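Local coordinates for leucine-rich repeat protein (Bacteroides thetaiotaomicron, PDB 4ECN), which is of unknown function but, as an extracellular leucine-rich repeat protein, probably binds other proteins, at residues A[824-832]-A[852-860]. Sequence-based numbering, arbitrary orientation.
Sequences KLTPQLYIL and EAGMYVLLY
The Y856 ring receives the backbone of Y830 on one face, with Y830 CA 3.5 Å above its plane and offset toward the rim, a CH-pi contact. T826 O lies in the ring plane, 3.4 Å from Y856 CE2, an arrangement consistent with a carbonyl oxygen facing the weakly positive C-H edge; P827 CA also stands at that edge. L825 crosses the tyrosine at about a right angle and brings its CD1 within 3.4 Å of Y856 OH, while L832 runs alongside the ring, L832 CB toward Y856 CE1. With chi1 at -156°, the Y856 ring swings away from the backbone N and beside its own carbonyl carbon, which lays it against the loop of residues 825-830. A flat, long side chain suits this place because it spans from Y830 to L825; an alanine here would probably open a gap beside the loop and leave L825 and Y830 CA without the surface they rest on. The Y830 ring turns outward from the contact; Y830 CB, outside the ring, lies near M855 O.

Beyond the tyrosine the backbones pair as parallel strands. V857 N donates to Y830 O (2.7 Å) almost straight, L832 N to V857 O (2.9 Å), and L859 N to L832 O (2.9 Å). On one face of the sheet I831 CG2 meets V857 CB; beta-branched residues suit the extended backbone of strands. On the other, L832 and L858 lie side by side, L832 CD2 3.8 Å from L858 CD1. Inward leucines are expected of a leucine-rich repeat; L832 is buried, L858 less covered on the last strand.

Strand 857-859 is the outermost of this parallel sheet within the chain, and strand 831-833 separates it from strand 810-812, where L811 touches L829 and L832. Helix 848-852 ends in a Schellman motif at G854, whose positive phi suits glycine, and its I851 packs against Y856.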
loop_
_atom_site.group_PDB
_atom_site.type_symbol
_atom_site.label_atom_id
_atom_site.label_comp_id
_atom_site.label_asym_id
_atom_site.label_seq_id
_atom_site.Cartn_x
_atom_site.Cartn_y
_atom_site.Cartn_z
ATOM N N LYS A 824 19.493 23.048 -49.791
ATOM C CA LYS A 824 19.219 21.661 -50.147
ATOM C C LYS A 824 19.223 20.891 -48.822
ATOM O O LYS A 824 20.215 20.941 -48.082
ATOM C CB LYS A 824 20.263 21.162 -51.176
ATOM C CG LYS A 824 20.072 19.738 -51.694
ATOM C CD LYS A 824 21.263 19.262 -52.557
ATOM C CE LYS A 824 21.052 17.861 -53.106
ATOM N NZ LYS A 824 22.254 17.314 -53.793
ATOM N N LEU A 825 18.079 20.288 -48.465
ATOM C CA LEU A 825 17.969 19.566 -47.196
ATOM C C LEU A 825 18.864 18.362 -47.190
ATOM O O LEU A 825 19.047 17.709 -48.222
ATOM C CB LEU A 825 16.536 19.130 -46.864
ATOM C CG LEU A 825 15.507 20.217 -46.629
ATOM C CD1 LEU A 825 14.142 19.609 -46.407
ATOM C CD2 LEU A 825 15.889 21.117 -45.454
ATOM N N THR A 826 19.439 18.083 -46.023
ATOM C CA THR A 826 20.337 16.957 -45.869
ATOM C C THR A 826 19.551 15.785 -45.293
ATOM O O THR A 826 18.580 16.010 -44.557
ATOM C CB THR A 826 21.561 17.330 -45.004
ATOM O OG1 THR A 826 21.159 17.741 -43.687
ATOM C CG2 THR A 826 22.448 18.373 -45.673
ATOM N N PRO A 827 19.940 14.525 -45.623
ATOM C CA PRO A 827 19.232 13.374 -45.039
ATOM C C PRO A 827 19.612 13.169 -43.580
ATOM O O PRO A 827 18.963 12.387 -42.878
ATOM C CB PRO A 827 19.693 12.197 -45.906
ATOM C CG PRO A 827 21.002 12.597 -46.454
ATOM C CD PRO A 827 21.055 14.093 -46.502
ATOM N N GLN A 828 20.682 13.860 -43.139
ATOM C CA GLN A 828 21.238 13.793 -41.792
ATOM C C GLN A 828 20.287 14.474 -40.783
ATOM O O GLN A 828 20.023 13.904 -39.726
ATOM C CB GLN A 828 22.637 14.428 -41.759
ATOM C CG GLN A 828 23.724 13.613 -42.473
ATOM C CD GLN A 828 23.763 13.747 -43.979
ATOM O OE1 GLN A 828 23.753 14.851 -44.539
ATOM N NE2 GLN A 828 23.929 12.619 -44.662
ATOM N N LEU A 829 19.772 15.679 -41.119
ATOM C CA LEU A 829 18.774 16.412 -40.327
ATOM C C LEU A 829 17.428 15.821 -40.732
ATOM O O LEU A 829 16.727 16.390 -41.580
ATOM C CB LEU A 829 18.899 17.942 -40.599
ATOM C CG LEU A 829 18.389 18.945 -39.533
ATOM C CD1 LEU A 829 18.656 20.371 -39.974
ATOM C CD2 LEU A 829 16.897 18.781 -39.224
ATOM N N TYR A 830 17.115 14.621 -40.188
ATOM C CA TYR A 830 15.982 13.828 -40.639
ATOM C C TYR A 830 14.674 14.030 -39.830
ATOM O O TYR A 830 13.710 13.316 -40.119
ATOM C CB TYR A 830 16.357 12.336 -40.637
ATOM C CG TYR A 830 16.637 11.724 -39.285
ATOM C CD1 TYR A 830 15.617 11.135 -38.542
ATOM C CD2 TYR A 830 17.937 11.615 -38.803
ATOM C CE1 TYR A 830 15.874 10.516 -37.317
ATOM C CE2 TYR A 830 18.212 10.979 -37.591
ATOM C CZ TYR A 830 17.175 10.434 -36.847
ATOM O OH TYR A 830 17.412 9.815 -35.639
ATOM N N ILE A 831 14.604 14.999 -38.875
ATOM C CA ILE A 831 13.354 15.326 -38.150
ATOM C C ILE A 831 13.108 16.817 -38.323
ATOM O O ILE A 831 13.699 17.605 -37.589
ATOM C CB ILE A 831 13.310 14.916 -36.663
ATOM C CG1 ILE A 831 13.852 13.501 -36.425
ATOM C CG2 ILE A 831 11.881 15.065 -36.134
ATOM C CD1 ILE A 831 14.090 13.162 -35.022
ATOM N N LEU A 832 12.262 17.217 -39.300
ATOM C CA LEU A 832 12.055 18.638 -39.583
ATOM C C LEU A 832 10.593 19.042 -39.477
ATOM O O LEU A 832 9.757 18.473 -40.175
ATOM C CB LEU A 832 12.574 18.962 -40.998
ATOM C CG LEU A 832 12.589 20.431 -41.420
ATOM C CD1 LEU A 832 13.635 21.205 -40.668
ATOM C CD2 LEU A 832 12.885 20.562 -42.901
ATOM N N GLU A 852 10.303 8.645 -48.479
ATOM C CA GLU A 852 9.645 7.463 -49.050
ATOM C C GLU A 852 10.090 6.184 -48.344
ATOM O O GLU A 852 9.263 5.294 -48.142
ATOM C CB GLU A 852 9.931 7.353 -50.566
ATOM C CG GLU A 852 9.243 8.445 -51.375
ATOM C CD GLU A 852 9.605 8.626 -52.839
ATOM O OE1 GLU A 852 10.454 7.869 -53.365
ATOM O OE2 GLU A 852 9.035 9.555 -53.458
ATOM N N ALA A 853 11.381 6.111 -47.946
ATOM C CA ALA A 853 11.985 4.955 -47.287
ATOM C C ALA A 853 11.761 4.955 -45.748
ATOM O O ALA A 853 12.299 4.081 -45.056
ATOM C CB ALA A 853 13.467 4.923 -47.593
ATOM N N GLY A 854 10.938 5.892 -45.251
ATOM C CA GLY A 854 10.594 6.049 -43.837
ATOM C C GLY A 854 11.791 6.360 -42.966
ATOM O O GLY A 854 11.859 5.906 -41.824
HETATM N N MSE A 855 12.747 7.127 -43.513
HETATM C CA MSE A 855 14.000 7.492 -42.838
HETATM C C MSE A 855 14.097 9.008 -42.575
HETATM O O MSE A 855 15.144 9.492 -42.144
HETATM C CB MSE A 855 15.194 7.044 -43.690
HETATM C CG MSE A 855 15.229 5.553 -43.972
HETATM SE SE MSE A 855 16.847 5.024 -44.953
HETATM C CE MSE A 855 16.613 5.889 -46.702
ATOM N N TYR A 856 13.004 9.742 -42.845
ATOM C CA TYR A 856 12.862 11.185 -42.684
ATOM C C TYR A 856 11.456 11.490 -42.176
ATOM O O TYR A 856 10.468 10.963 -42.712
ATOM C CB TYR A 856 13.141 11.893 -44.020
ATOM C CG TYR A 856 13.591 13.338 -43.934
ATOM C CD1 TYR A 856 12.667 14.374 -43.832
ATOM C CD2 TYR A 856 14.929 13.679 -44.107
ATOM C CE1 TYR A 856 13.071 15.714 -43.844
ATOM C CE2 TYR A 856 15.348 15.008 -44.103
ATOM C CZ TYR A 856 14.415 16.030 -43.979
ATOM O OH TYR A 856 14.849 17.344 -43.969
ATOM N N VAL A 857 11.367 12.314 -41.115
ATOM C CA VAL A 857 10.109 12.719 -40.506
ATOM C C VAL A 857 9.871 14.169 -40.828
ATOM O O VAL A 857 10.580 15.037 -40.308
ATOM C CB VAL A 857 10.113 12.469 -38.994
ATOM C CG1 VAL A 857 8.721 12.677 -38.409
ATOM C CG2 VAL A 857 10.628 11.070 -38.677
ATOM N N LEU A 858 8.915 14.446 -41.716
ATOM C CA LEU A 858 8.639 15.827 -42.061
ATOM C C LEU A 858 7.263 16.199 -41.578
ATOM O O LEU A 858 6.289 15.518 -41.908
ATOM C CB LEU A 858 8.787 16.119 -43.562
ATOM C CG LEU A 858 8.619 17.593 -43.940
ATOM C CD1 LEU A 858 9.850 18.412 -43.571
ATOM C CD2 LEU A 858 8.335 17.756 -45.411
ATOM N N LEU A 859 7.207 17.258 -40.746
ATOM C CA LEU A 859 5.988 17.861 -40.223
ATOM C C LEU A 859 5.683 19.048 -41.091
ATOM O O LEU A 859 6.505 19.962 -41.239
ATOM C CB LEU A 859 6.065 18.232 -38.738
ATOM C CG LEU A 859 6.154 17.083 -37.735
ATOM C CD1 LEU A 859 6.089 17.609 -36.322
ATOM C CD2 LEU A 859 5.010 16.070 -37.913
ATOM N N TYR A 860 4.531 18.982 -41.747
ATOM C CA TYR A 860 4.101 19.935 -42.745
ATOM C C TYR A 860 2.584 19.882 -42.925
ATOM O O TYR A 860 1.910 19.003 -42.363
ATOM C CB TYR A 860 4.816 19.584 -44.066
ATOM C CG TYR A 860 4.270 18.322 -44.704
ATOM C CD1 TYR A 860 4.493 17.073 -44.128
ATOM C CD2 TYR A 860 3.474 18.380 -45.847
ATOM C CE1 TYR A 860 3.919 15.920 -44.656
ATOM C CE2 TYR A 860 2.903 17.230 -46.390
ATOM C CZ TYR A 860 3.140 16.000 -45.796
ATOM O OH TYR A 860 2.626 14.849 -46.332
#